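Local coordinates for beta sliding clamp (Bartonella birtlesii LL-WM9, PDB 6PTR), which probably encircles DNA as a ring-shaped head-to-tail homodimer, tethering DNA polymerases and other proteins to it for processive replication, at residues S39-D44 against V50-T55. Numbering follows the deposited sequence.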
ATOM      1  N   SER C  39       2.575 -15.935  19.191  1.00 22.28           N
ATOM      2  CA  SER C  39       2.817 -15.727  17.771  1.00 21.88           C
ATOM      3  C   SER C  39       2.514 -16.966  16.938  1.00 22.30           C
ATOM      4  O   SER C  39       2.605 -16.912  15.711  1.00 20.37           O
ATOM      5  CB  SER C  39       4.263 -15.276  17.547  1.00 25.27           C
ATOM      6  OG  SER C  39       4.448 -13.988  18.101  1.00 33.77           O
ATOM      7  N   ASN C  40       2.112 -18.053  17.565  1.00 21.95           N
ATOM      8  CA  ASN C  40       1.949 -19.321  16.873  1.00 20.95           C
ATOM      9  C   ASN C  40       0.483 -19.649  16.640  1.00 23.94           C
ATOM     10  O   ASN C  40      -0.402 -19.194  17.371  1.00 23.29           O
ATOM     11  CB  ASN C  40       2.612 -20.440  17.672  1.00 18.35           C
ATOM     12  CG  ASN C  40       4.121 -20.412  17.541  1.00 21.27           C
ATOM     13  OD1 ASN C  40       4.707 -19.403  17.119  1.00 20.08           O
ATOM     14  ND2 ASN C  40       4.762 -21.514  17.892  1.00 19.94           N
ATOM     15  N   VAL C  41       0.229 -20.449  15.594  1.00 18.73           N
ATOM     16  CA  VAL C  41      -1.076 -21.072  15.396  1.00 16.46           C
ATOM     17  C   VAL C  41      -0.984 -22.512  15.877  1.00 19.89           C
ATOM     18  O   VAL C  41       0.006 -23.211  15.616  1.00 19.18           O
ATOM     19  CB  VAL C  41      -1.531 -21.008  13.925  1.00 21.08           C
ATOM     20  CG1 VAL C  41      -0.475 -21.595  13.006  1.00 22.73           C
ATOM     21  CG2 VAL C  41      -2.848 -21.788  13.746  1.00 23.85           C
ATOM     22  N   LEU C  42      -1.995 -22.945  16.624  1.00 18.76           N
ATOM     23  CA  LEU C  42      -2.091 -24.338  17.042  1.00 20.08           C
ATOM     24  C   LEU C  42      -2.725 -25.144  15.924  1.00 21.55           C
ATOM     25  O   LEU C  42      -3.771 -24.762  15.395  1.00 21.14           O
ATOM     26  CB  LEU C  42      -2.931 -24.474  18.312  1.00 22.56           C
ATOM     27  CG  LEU C  42      -3.332 -25.913  18.701  1.00 20.15           C
ATOM     28  CD1 LEU C  42      -2.087 -26.757  19.031  1.00 18.08           C
ATOM     29  CD2 LEU C  42      -4.291 -25.889  19.853  1.00 20.01           C
ATOM     30  N   ILE C  43      -2.088 -26.257  15.565  1.00 19.23           N
ATOM     31  CA  ILE C  43      -2.619 -27.196  14.580  1.00 20.05           C
ATOM     32  C   ILE C  43      -2.935 -28.463  15.336  1.00 22.41           C
ATOM     33  O   ILE C  43      -2.038 -29.038  15.959  1.00 23.30           O
ATOM     34  CB  ILE C  43      -1.611 -27.494  13.458  1.00 18.45           C
ATOM     35  CG1 ILE C  43      -1.133 -26.211  12.790  1.00 20.19           C
ATOM     36  CG2 ILE C  43      -2.248 -28.455  12.414  1.00 22.48           C
ATOM     37  CD1 ILE C  43      -0.115 -26.473  11.695  1.00 22.46           C
ATOM     38  N   ASP C  44      -4.194 -28.910  15.299  1.00 17.01           N
ATOM     39  CA  ASP C  44      -4.610 -30.072  16.087  1.00 19.00           C
ATOM     40  C   ASP C  44      -5.348 -31.020  15.162  1.00 23.02           C
ATOM     41  O   ASP C  44      -6.434 -30.689  14.677  1.00 27.75           O
ATOM     42  CB  ASP C  44      -5.497 -29.652  17.268  1.00 25.76           C
ATOM     43  CG  ASP C  44      -5.421 -30.618  18.435  1.00 38.67           C
ATOM     44  OD1 ASP C  44      -5.214 -31.828  18.206  1.00 42.21           O
ATOM     45  OD2 ASP C  44      -5.585 -30.176  19.591  1.00 43.95           O
ATOM     46  N   VAL C  50      -8.848 -31.380  11.163  1.00 20.80           N
ATOM     47  CA  VAL C  50      -7.752 -30.516  11.566  1.00 19.94           C
ATOM     48  C   VAL C  50      -8.367 -29.223  12.052  1.00 28.47           C
ATOM     49  O   VAL C  50      -9.204 -28.634  11.355  1.00 22.13           O
ATOM     50  CB  VAL C  50      -6.776 -30.249  10.411  1.00 24.25           C
ATOM     51  CG1 VAL C  50      -5.797 -29.148  10.780  1.00 24.49           C
ATOM     52  CG2 VAL C  50      -6.043 -31.533  10.055  1.00 31.87           C
ATOM     53  N   GLN C  51      -7.988 -28.807  13.253  1.00 22.44           N
ATOM     54  CA  GLN C  51      -8.429 -27.535  13.807  1.00 23.69           C
ATOM     55  C   GLN C  51      -7.234 -26.608  13.889  1.00 22.47           C
ATOM     56  O   GLN C  51      -6.164 -27.018  14.355  1.00 23.49           O
ATOM     57  CB  GLN C  51      -9.048 -27.696  15.193  1.00 24.09           C
ATOM     58  CG  GLN C  51      -9.653 -26.387  15.692  1.00 29.68           C
ATOM     59  CD  GLN C  51     -10.098 -26.454  17.130  1.00 35.58           C
ATOM     60  OE1 GLN C  51     -11.275 -26.656  17.408  1.00 39.37           O
ATOM     61  NE2 GLN C  51      -9.158 -26.271  18.052  1.00 30.49           N
ATOM     62  N   LEU C  52      -7.413 -25.373  13.419  1.00 15.89           N
ATOM     63  CA  LEU C  52      -6.443 -24.296  13.591  1.00 15.15           C
ATOM     64  C   LEU C  52      -6.971 -23.363  14.667  1.00 22.47           C
ATOM     65  O   LEU C  52      -8.152 -23.021  14.656  1.00 22.62           O
ATOM     66  CB  LEU C  52      -6.241 -23.518  12.285  1.00 19.15           C
ATOM     67  CG  LEU C  52      -5.853 -24.385  11.081  1.00 25.35           C
ATOM     68  CD1 LEU C  52      -5.705 -23.546   9.830  1.00 23.09           C
ATOM     69  CD2 LEU C  52      -4.576 -25.181  11.383  1.00 26.08           C
ATOM     70  N   LYS C  53      -6.108 -22.945  15.597  1.00 18.43           N
ATOM     71  CA  LYS C  53      -6.530 -22.043  16.668  1.00 19.58           C
ATOM     72  C   LYS C  53      -5.485 -20.945  16.811  1.00 19.09           C
ATOM     73  O   LYS C  53      -4.286 -21.231  16.786  1.00 19.47           O
ATOM     74  CB  LYS C  53      -6.683 -22.805  17.997  1.00 20.70           C
ATOM     75  CG  LYS C  53      -7.174 -21.968  19.187  1.00 25.31           C
ATOM     76  CD  LYS C  53      -7.190 -22.761  20.525  1.00 28.89           C
ATOM     77  CE  LYS C  53      -8.337 -23.728  20.626  1.00 39.07           C
ATOM     78  NZ  LYS C  53      -8.428 -24.293  22.014  1.00 33.29           N
ATOM     79  N   ALA C  54      -5.932 -19.691  16.948  1.00 17.51           N
ATOM     80  CA  ALA C  54      -5.027 -18.596  17.283  1.00 17.35           C
ATOM     81  C   ALA C  54      -5.697 -17.743  18.348  1.00 18.82           C
ATOM     82  O   ALA C  54      -6.921 -17.725  18.446  1.00 19.72           O
ATOM     83  CB  ALA C  54      -4.682 -17.717  16.057  1.00 18.40           C
ATOM     84  N   THR C  55      -4.894 -17.027  19.141  1.00 18.52           N
ATOM     85  CA  THR C  55      -5.466 -16.231  20.224  1.00 18.34           C
ATOM     86  C   THR C  55      -4.505 -15.098  20.544  1.00 20.49           C
ATOM     87  O   THR C  55      -3.299 -15.206  20.317  1.00 21.20           O
ATOM     88  CB  THR C  55      -5.733 -17.056  21.500  1.00 20.57           C
ATOM     89  OG1 THR C  55      -6.396 -16.238  22.477  1.00 23.85           O
ATOM     90  CG2 THR C  55      -4.430 -17.547  22.110  1.00 22.38           C
TER
HETATM   91  O   HOH W   1      -2.086 -17.423  18.691  1.00 22.59           O
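L42 pairs with K53 and D44 with Q51 across two antiparallel strands of a beta hairpin, each pair joined by two backbone hydrogen bonds, L42 N to K53 O (2.9 Å) and Q51 N to D44 O (2.8 Å) among them. Past the L42-K53 pair the next hydrogen-bonded rung, between N40 and T55, is opened, and a water bridges it, lying 2.8 Å from N40 O and accepting from T55 N at 2.9 Å. I43 faces L52 in a non-hydrogen-bonded pair, their side chains side by side with I43 CG1 3.9 Å from L52 CD2. With CG2 anti to its backbone N, I43 also reaches V50 CG1 at 4.0 Å, while V41 CG2 rests 4.1 Å from L52 CB; branched aliphatics suit this buried, apolar face. The other face is mixed: L42 and K53 meet through their CB atoms (4.1 Å), and the lysine's long chain carries its amine away from 39-44, toward a long, weak ion pair with E60. D44 leads its carboxylate away from 50-55 to a salt bridge between OD2 and K123, a charge suiting this partly exposed position. Within the N-terminal domain, helix 15-26 packs on V41 and L52, and strands 71-78 and 59-69 extend the sheet beyond 40-44 and 50-55, respectively.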